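NAD(P)H-hydrate epimerase (Saccharomyces cerevisiae, PDB 1JZT) catalyses the epimerization of the S- and R-forms of NAD(P)HX, a hydrated, damaged form of NAD(P)H, so that both epimers can be repaired. Local coordinates at residues 137-142 and 170-175; 176-181 and 202-207. All coordinates share one frame; numbering follows the deposited sequence.

Interaction 1: residues 137-142 and 170-175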
ATOM      1  N   VAL A 137      -5.543   4.833  -2.822  1.00  8.70           N
ATOM      2  CA  VAL A 137      -4.528   3.947  -2.283  1.00  6.66           C
ATOM      3  C   VAL A 137      -5.157   2.575  -2.112  1.00  7.47           C
ATOM      4  O   VAL A 137      -6.108   2.391  -1.334  1.00  9.81           O
ATOM      5  CB  VAL A 137      -4.006   4.406  -0.907  1.00  7.38           C
ATOM      6  CG1 VAL A 137      -2.995   3.388  -0.380  1.00  5.55           C
ATOM      7  CG2 VAL A 137      -3.368   5.776  -1.024  1.00  6.11           C
ATOM      8  N   ASP A 138      -4.604   1.620  -2.848  1.00  8.37           N
ATOM      9  CA  ASP A 138      -5.056   0.240  -2.836  1.00  7.82           C
ATOM     10  C   ASP A 138      -4.305  -0.550  -1.776  1.00  7.17           C
ATOM     11  O   ASP A 138      -3.195  -1.015  -2.015  1.00  8.96           O
ATOM     12  CB  ASP A 138      -4.826  -0.391  -4.220  1.00  5.37           C
ATOM     13  CG  ASP A 138      -4.900  -1.906  -4.195  1.00  8.86           C
ATOM     14  OD1 ASP A 138      -5.700  -2.458  -3.399  1.00  7.11           O
ATOM     15  OD2 ASP A 138      -4.160  -2.553  -4.977  1.00  8.00           O
ATOM     16  N   ALA A 139      -4.913  -0.686  -0.605  1.00  7.92           N
ATOM     17  CA  ALA A 139      -4.315  -1.436   0.488  1.00  8.23           C
ATOM     18  C   ALA A 139      -5.261  -2.579   0.865  1.00 10.52           C
ATOM     19  O   ALA A 139      -5.448  -2.887   2.048  1.00  8.00           O
ATOM     20  CB  ALA A 139      -4.086  -0.515   1.697  1.00  7.88           C
ATOM     21  N   ILE A 140      -5.868  -3.206  -0.140  1.00  9.35           N
ATOM     22  CA  ILE A 140      -6.803  -4.303   0.113  1.00 12.78           C
ATOM     23  C   ILE A 140      -6.095  -5.583   0.548  1.00 13.29           C
ATOM     24  O   ILE A 140      -6.208  -5.983   1.708  1.00 13.55           O
ATOM     25  CB  ILE A 140      -7.698  -4.608  -1.128  1.00 13.72           C
ATOM     26  CG1 ILE A 140      -8.721  -3.490  -1.331  1.00 16.44           C
ATOM     27  CG2 ILE A 140      -8.512  -5.878  -0.902  1.00 12.33           C
ATOM     28  CD1 ILE A 140      -8.135  -2.170  -1.660  1.00 21.07           C
ATOM     29  N   PHE A 141      -5.376  -6.227  -0.371  1.00 14.10           N
ATOM     30  CA  PHE A 141      -4.652  -7.459  -0.045  1.00 15.92           C
ATOM     31  C   PHE A 141      -3.179  -7.399  -0.414  1.00 14.51           C
ATOM     32  O   PHE A 141      -2.812  -6.842  -1.447  1.00 16.05           O
ATOM     33  CB  PHE A 141      -5.295  -8.673  -0.732  1.00 18.07           C
ATOM     34  CG  PHE A 141      -6.632  -9.048  -0.174  1.00 18.40           C
ATOM     35  CD1 PHE A 141      -6.787  -9.289   1.188  1.00 20.27           C
ATOM     36  CD2 PHE A 141      -7.742  -9.145  -1.004  1.00 20.09           C
ATOM     37  CE1 PHE A 141      -8.028  -9.622   1.716  1.00 19.72           C
ATOM     38  CE2 PHE A 141      -8.991  -9.479  -0.485  1.00 19.55           C
ATOM     39  CZ  PHE A 141      -9.133  -9.714   0.877  1.00 19.95           C
ATOM     40  N   GLY A 142      -2.349  -7.991   0.442  1.00 14.28           N
ATOM     41  CA  GLY A 142      -0.916  -8.013   0.223  1.00 13.53           C
ATOM     42  C   GLY A 142      -0.377  -9.306  -0.365  1.00 14.87           C
ATOM     43  O   GLY A 142      -1.131 -10.126  -0.889  1.00 14.96           O
ATOM     44  N   VAL A 170      -2.643   3.851  -6.306  1.00  7.91           N
ATOM     45  CA  VAL A 170      -1.337   3.590  -5.704  1.00  7.37           C
ATOM     46  C   VAL A 170      -1.483   2.273  -4.943  1.00  9.58           C
ATOM     47  O   VAL A 170      -2.144   2.237  -3.898  1.00  8.07           O
ATOM     48  CB  VAL A 170      -0.956   4.697  -4.685  1.00  5.92           C
ATOM     49  CG1 VAL A 170       0.394   4.380  -4.044  1.00  6.55           C
ATOM     50  CG2 VAL A 170      -0.919   6.065  -5.381  1.00  5.32           C
ATOM     51  N   SER A 171      -0.880   1.199  -5.457  1.00  8.91           N
ATOM     52  CA  SER A 171      -0.989  -0.116  -4.819  1.00  9.60           C
ATOM     53  C   SER A 171       0.085  -0.388  -3.784  1.00  9.76           C
ATOM     54  O   SER A 171       1.274  -0.208  -4.047  1.00  9.39           O
ATOM     55  CB  SER A 171      -0.956  -1.236  -5.871  1.00  7.22           C
ATOM     56  OG  SER A 171      -2.155  -1.278  -6.618  1.00  8.74           O
ATOM     57  N   VAL A 172      -0.349  -0.842  -2.610  1.00  9.08           N
ATOM     58  CA  VAL A 172       0.554  -1.153  -1.514  1.00  8.34           C
ATOM     59  C   VAL A 172       1.071  -2.586  -1.620  1.00 10.12           C
ATOM     60  O   VAL A 172       0.297  -3.550  -1.589  1.00  9.52           O
ATOM     61  CB  VAL A 172      -0.146  -0.980  -0.147  1.00  8.62           C
ATOM     62  CG1 VAL A 172       0.853  -1.215   0.976  1.00 11.71           C
ATOM     63  CG2 VAL A 172      -0.741   0.418  -0.045  1.00 10.53           C
ATOM     64  N   ASP A 173       2.390  -2.690  -1.741  1.00  9.60           N
ATOM     65  CA  ASP A 173       3.119  -3.946  -1.847  1.00 11.07           C
ATOM     66  C   ASP A 173       2.934  -4.658  -3.190  1.00 11.22           C
ATOM     67  O   ASP A 173       3.901  -4.856  -3.929  1.00 13.09           O
ATOM     68  CB  ASP A 173       2.748  -4.884  -0.698  1.00 12.84           C
ATOM     69  CG  ASP A 173       3.748  -6.006  -0.542  1.00 17.04           C
ATOM     70  OD1 ASP A 173       4.953  -5.738  -0.740  1.00 15.84           O
ATOM     71  OD2 ASP A 173       3.339  -7.139  -0.212  1.00 19.63           O
ATOM     72  N   VAL A 174       1.700  -5.051  -3.484  1.00 10.83           N
ATOM     73  CA  VAL A 174       1.348  -5.716  -4.737  1.00 11.71           C
ATOM     74  C   VAL A 174      -0.046  -5.256  -5.158  1.00 11.10           C
ATOM     75  O   VAL A 174      -0.859  -4.866  -4.322  1.00 11.76           O
ATOM     76  CB  VAL A 174       1.337  -7.272  -4.601  1.00 12.76           C
ATOM     77  CG1 VAL A 174       2.742  -7.792  -4.390  1.00 14.54           C
ATOM     78  CG2 VAL A 174       0.433  -7.698  -3.448  1.00 14.21           C
ATOM     79  N   PRO A 175      -0.335  -5.272  -6.472  1.00 10.40           N
ATOM     80  CA  PRO A 175      -1.656  -4.852  -6.957  1.00 10.72           C
ATOM     81  C   PRO A 175      -2.687  -5.878  -6.498  1.00 11.69           C
ATOM     82  O   PRO A 175      -2.537  -7.070  -6.765  1.00 11.32           O
ATOM     83  CB  PRO A 175      -1.487  -4.851  -8.478  1.00 12.54           C
ATOM     84  CG  PRO A 175      -0.008  -4.600  -8.665  1.00 12.08           C
ATOM     85  CD  PRO A 175       0.595  -5.476  -7.594  1.00 10.02           C
TER
HETATM   86  O   HOH W   1      -2.758  -3.879  -2.328  1.00 10.41           O
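Asp138 meets Ser171 where the parallel strands 137-139 and 170-172 reach their C-terminal ends. Both backbone groups of Asp138 are satisfied across the strands. Its N gives to Val170 O at 2.7 Å, with the donor above the carbonyl plane. Its O takes a nearly straight bond from Val172 N at 2.9 Å (N-H...O 171°).

The carboxylate is gripped as well. CG of Asp138 lies anti to the backbone N (chi1 164°), which brings the carboxylate within range of Ser171. Ser171 OG donates to Asp138 OD2 at 2.9 Å, on the lone pair turned away from the other oxygen. OD1 has its strongest partner in Thr176 OG1, and Ile140 N adds a weak bond from within the same segment.

Beyond the strands, Val174 N donates to Val172 O, closing a gamma turn at Asp173. The carboxylate of Asp173 forms a salt bridge with Lys202 through OD1, which also takes Leu198 N.

Apolar contact lies on the other face of the sheet from the Asp138 carboxylate. CG1 of Val137 crosses obliquely against CG2 of Val172 at 3.7 Å, and Ala139 CB touches the same methyl. Further on, Val174 CG2 packs on Gly142 C at 3.6 Å.

A water is hydrogen-bonded to Asp138 O and Val174 O, each 2.9 Å from its oxygen. Phe141 O lies 3.1 Å from the same water. That water is surrounded by more acceptors than its two protons can serve.

The two strands belong to a beta-alpha-beta unit of a Rossmann-like sheet. Asp138, Asn70 and Thr176 are predicted potassium ligands, and Asp173 and Gly142 are predicted to bind NADPHX. A buried cluster of carbonyl oxygens beside a carboxylate is consistent with a site for a monovalent cation, and the modelled water may lie there.

Interaction 2: residues 176-181 and 202-207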
ATOM      1  N   THR A 176      -3.721  -5.429  -5.797  1.00 11.18           N
ATOM      2  CA  THR A 176      -4.742  -6.347  -5.307  1.00 13.16           C
ATOM      3  C   THR A 176      -5.390  -7.114  -6.463  1.00 13.33           C
ATOM      4  O   THR A 176      -5.759  -6.527  -7.477  1.00 11.95           O
ATOM      5  CB  THR A 176      -5.811  -5.582  -4.505  1.00 12.80           C
ATOM      6  OG1 THR A 176      -5.203  -5.005  -3.341  1.00 13.20           O
ATOM      7  CG2 THR A 176      -6.935  -6.513  -4.077  1.00 10.67           C
ATOM      8  N   GLY A 177      -5.503  -8.430  -6.320  1.00 13.48           N
ATOM      9  CA  GLY A 177      -6.114  -9.222  -7.374  1.00 16.06           C
ATOM     10  C   GLY A 177      -5.117  -9.856  -8.326  1.00 15.81           C
ATOM     11  O   GLY A 177      -5.479 -10.738  -9.110  1.00 16.55           O
ATOM     12  N   TRP A 178      -3.865  -9.405  -8.280  1.00 15.21           N
ATOM     13  CA  TRP A 178      -2.819  -9.969  -9.139  1.00 13.98           C
ATOM     14  C   TRP A 178      -2.270 -11.228  -8.483  1.00 15.83           C
ATOM     15  O   TRP A 178      -2.309 -11.367  -7.257  1.00 14.67           O
ATOM     16  CB  TRP A 178      -1.658  -8.978  -9.317  1.00 15.35           C
ATOM     17  CG  TRP A 178      -1.894  -7.868 -10.300  1.00 12.22           C
ATOM     18  CD1 TRP A 178      -3.094  -7.329 -10.664  1.00 12.14           C
ATOM     19  CD2 TRP A 178      -0.886  -7.116 -10.996  1.00 12.70           C
ATOM     20  NE1 TRP A 178      -2.895  -6.284 -11.542  1.00 12.02           N
ATOM     21  CE2 TRP A 178      -1.552  -6.133 -11.763  1.00 12.23           C
ATOM     22  CE3 TRP A 178       0.518  -7.178 -11.044  1.00 14.08           C
ATOM     23  CZ2 TRP A 178      -0.865  -5.214 -12.573  1.00 12.99           C
ATOM     24  CZ3 TRP A 178       1.204  -6.260 -11.853  1.00 14.05           C
ATOM     25  CH2 TRP A 178       0.505  -5.291 -12.606  1.00 12.12           C
ATOM     26  N   ASP A 179      -1.762 -12.152  -9.293  1.00 15.95           N
ATOM     27  CA  ASP A 179      -1.163 -13.348  -8.728  1.00 17.21           C
ATOM     28  C   ASP A 179       0.203 -12.858  -8.261  1.00 16.27           C
ATOM     29  O   ASP A 179       1.021 -12.426  -9.070  1.00 16.01           O
ATOM     30  CB  ASP A 179      -1.011 -14.439  -9.789  1.00 20.20           C
ATOM     31  CG  ASP A 179      -0.493 -15.738  -9.208  1.00 22.84           C
ATOM     32  OD1 ASP A 179       0.647 -15.747  -8.699  1.00 22.93           O
ATOM     33  OD2 ASP A 179      -1.228 -16.746  -9.245  1.00 26.32           O
ATOM     34  N   VAL A 180       0.434 -12.907  -6.952  1.00 17.26           N
ATOM     35  CA  VAL A 180       1.679 -12.422  -6.362  1.00 15.72           C
ATOM     36  C   VAL A 180       2.942 -12.906  -7.060  1.00 16.94           C
ATOM     37  O   VAL A 180       3.929 -12.179  -7.118  1.00 17.02           O
ATOM     38  CB  VAL A 180       1.770 -12.797  -4.859  1.00 15.77           C
ATOM     39  CG1 VAL A 180       3.040 -12.210  -4.248  1.00 12.51           C
ATOM     40  CG2 VAL A 180       0.539 -12.287  -4.115  1.00 14.33           C
ATOM     41  N   ASP A 181       2.915 -14.121  -7.603  1.00 18.42           N
ATOM     42  CA  ASP A 181       4.093 -14.661  -8.280  1.00 20.15           C
ATOM     43  C   ASP A 181       3.956 -14.756  -9.794  1.00 20.80           C
ATOM     44  O   ASP A 181       4.947 -14.652 -10.517  1.00 21.43           O
ATOM     45  CB  ASP A 181       4.434 -16.052  -7.738  1.00 21.59           C
ATOM     46  CG  ASP A 181       4.848 -16.028  -6.287  1.00 22.60           C
ATOM     47  OD1 ASP A 181       5.684 -15.176  -5.916  1.00 23.18           O
ATOM     48  OD2 ASP A 181       4.347 -16.873  -5.517  1.00 25.88           O
ATOM     49  N   LYS A 202       7.841  -8.365  -5.188  1.00 11.79           N
ATOM     50  CA  LYS A 202       7.452  -9.748  -5.446  1.00 12.88           C
ATOM     51  C   LYS A 202       7.482  -9.969  -6.959  1.00 14.28           C
ATOM     52  O   LYS A 202       7.496  -9.005  -7.732  1.00 13.79           O
ATOM     53  CB  LYS A 202       6.051 -10.010  -4.890  1.00 13.53           C
ATOM     54  CG  LYS A 202       6.036 -10.623  -3.492  1.00 13.98           C
ATOM     55  CD  LYS A 202       6.818  -9.785  -2.478  1.00 14.78           C
ATOM     56  CE  LYS A 202       6.052  -8.522  -2.107  1.00 15.28           C
ATOM     57  NZ  LYS A 202       6.716  -7.779  -0.989  1.00 14.95           N
ATOM     58  N   PRO A 203       7.487 -11.238  -7.401  1.00 14.48           N
ATOM     59  CA  PRO A 203       7.524 -11.592  -8.824  1.00 15.90           C
ATOM     60  C   PRO A 203       6.519 -10.868  -9.711  1.00 15.09           C
ATOM     61  O   PRO A 203       6.834 -10.521 -10.847  1.00 14.70           O
ATOM     62  CB  PRO A 203       7.297 -13.102  -8.806  1.00 16.51           C
ATOM     63  CG  PRO A 203       7.947 -13.508  -7.515  1.00 16.37           C
ATOM     64  CD  PRO A 203       7.417 -12.454  -6.572  1.00 13.94           C
ATOM     65  N   CYS A 204       5.314 -10.634  -9.201  1.00 15.39           N
ATOM     66  CA  CYS A 204       4.296  -9.960  -9.999  1.00 16.70           C
ATOM     67  C   CYS A 204       4.707  -8.541 -10.406  1.00 16.96           C
ATOM     68  O   CYS A 204       4.200  -8.011 -11.393  1.00 17.90           O
ATOM     69  CB  CYS A 204       2.962  -9.922  -9.244  1.00 16.20           C
ATOM     70  SG  CYS A 204       2.935  -8.875  -7.771  1.00 17.60           S
ATOM     71  N   SER A 205       5.633  -7.937  -9.660  1.00 16.24           N
ATOM     72  CA  SER A 205       6.087  -6.583  -9.961  1.00 17.24           C
ATOM     73  C   SER A 205       6.755  -6.462 -11.331  1.00 17.68           C
ATOM     74  O   SER A 205       6.800  -5.378 -11.914  1.00 18.92           O
ATOM     75  CB  SER A 205       7.059  -6.082  -8.879  1.00 14.67           C
ATOM     76  OG  SER A 205       8.277  -6.812  -8.894  1.00 14.07           O
ATOM     77  N   SER A 206       7.279  -7.568 -11.846  1.00 19.10           N
ATOM     78  CA  SER A 206       7.942  -7.546 -13.147  1.00 20.77           C
ATOM     79  C   SER A 206       6.925  -7.472 -14.287  1.00 20.33           C
ATOM     80  O   SER A 206       7.297  -7.483 -15.458  1.00 20.41           O
ATOM     81  CB  SER A 206       8.799  -8.798 -13.320  1.00 20.90           C
ATOM     82  OG  SER A 206       7.973  -9.946 -13.429  1.00 26.35           O
ATOM     83  N   HIS A 207       5.644  -7.397 -13.940  1.00 20.29           N
ATOM     84  CA  HIS A 207       4.583  -7.327 -14.939  1.00 22.06           C
ATOM     85  C   HIS A 207       4.072  -5.915 -15.180  1.00 21.67           C
ATOM     86  O   HIS A 207       3.214  -5.701 -16.035  1.00 20.95           O
ATOM     87  CB  HIS A 207       3.415  -8.220 -14.520  1.00 23.18           C
ATOM     88  CG  HIS A 207       3.723  -9.682 -14.588  1.00 26.97           C
ATOM     89  ND1 HIS A 207       3.401 -10.461 -15.679  1.00 28.99           N
ATOM     90  CD2 HIS A 207       4.354 -10.502 -13.715  1.00 27.89           C
ATOM     91  CE1 HIS A 207       3.818 -11.697 -15.474  1.00 29.11           C
ATOM     92  NE2 HIS A 207       4.400 -11.749 -14.289  1.00 29.95           N
TER
HETATM   93  O   HOH W   2       5.946 -13.573 -12.809  1.00 33.55           O
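Val180 and Cys204 carry the polar link between two loops, where the 3-10 turn 203-207 rests on segment 176-181. Cys204 N donates to Val180 O at 2.9 Å, from above the carbonyl plane. A water adds a second bridge, joining Asp181 O to His207 NE2. Asp179 OD1 accepts from Asp181 N in an Asx turn and also from Lys182 N. Lys202 O takes both the N and the OG of Ser205.

In apolar contact, Val180 CG1 lies tightly against Lys202 CG at 3.5 Å, the two side chains pointing the same way.

Other contacts set carbon or sulfur against oxygen. Pro203 CG is 3.2 Å from Asp181 OD1, while OD2 bonds to Ser9 OG. With SG between its backbone N and carbonyl carbon (chi1 68°), Cys204 brings this SG 3.5 Å from Val180 O.

The aromatic contact belongs to Trp178. The CZ3 edge of its indole meets Cys204 O in the ring plane at 3.5 Å, and CE3 is near Cys204 CB. His207 CB approaches CZ3 obliquely, and NE1 bonds to Ile190 O. An alanine here would probably leave Ile190 O without its indole donor and open a gap beside Cys204 and His207.

The loops are held by one direct backbone bond, a water and packing. The Lys202 charge is paired with Asp173 and may help to hold that carboxylate in place.

Overall arrangement
The two contacts come in series along the chain, interaction 1 closing just before interaction 2 opens. Their centres lie about 11 Å apart. Interaction 1 is near the middle of the chain, between adjacent strands 133-139 and 169-172 of the mixed sheet. Interaction 2 lies farther out, about 14 Å from the centre of the chain. It pairs the loops that follow strands 169-172 and 194-198. Thr176 OG1 and Lys202 NZ reach back from it to Asp138 and Asp173, and Cys204 SG packs on Val174 CG1. The loops therefore touch the strand ends where the predicted potassium and NADPHX sites meet, and probably help shape that pocket.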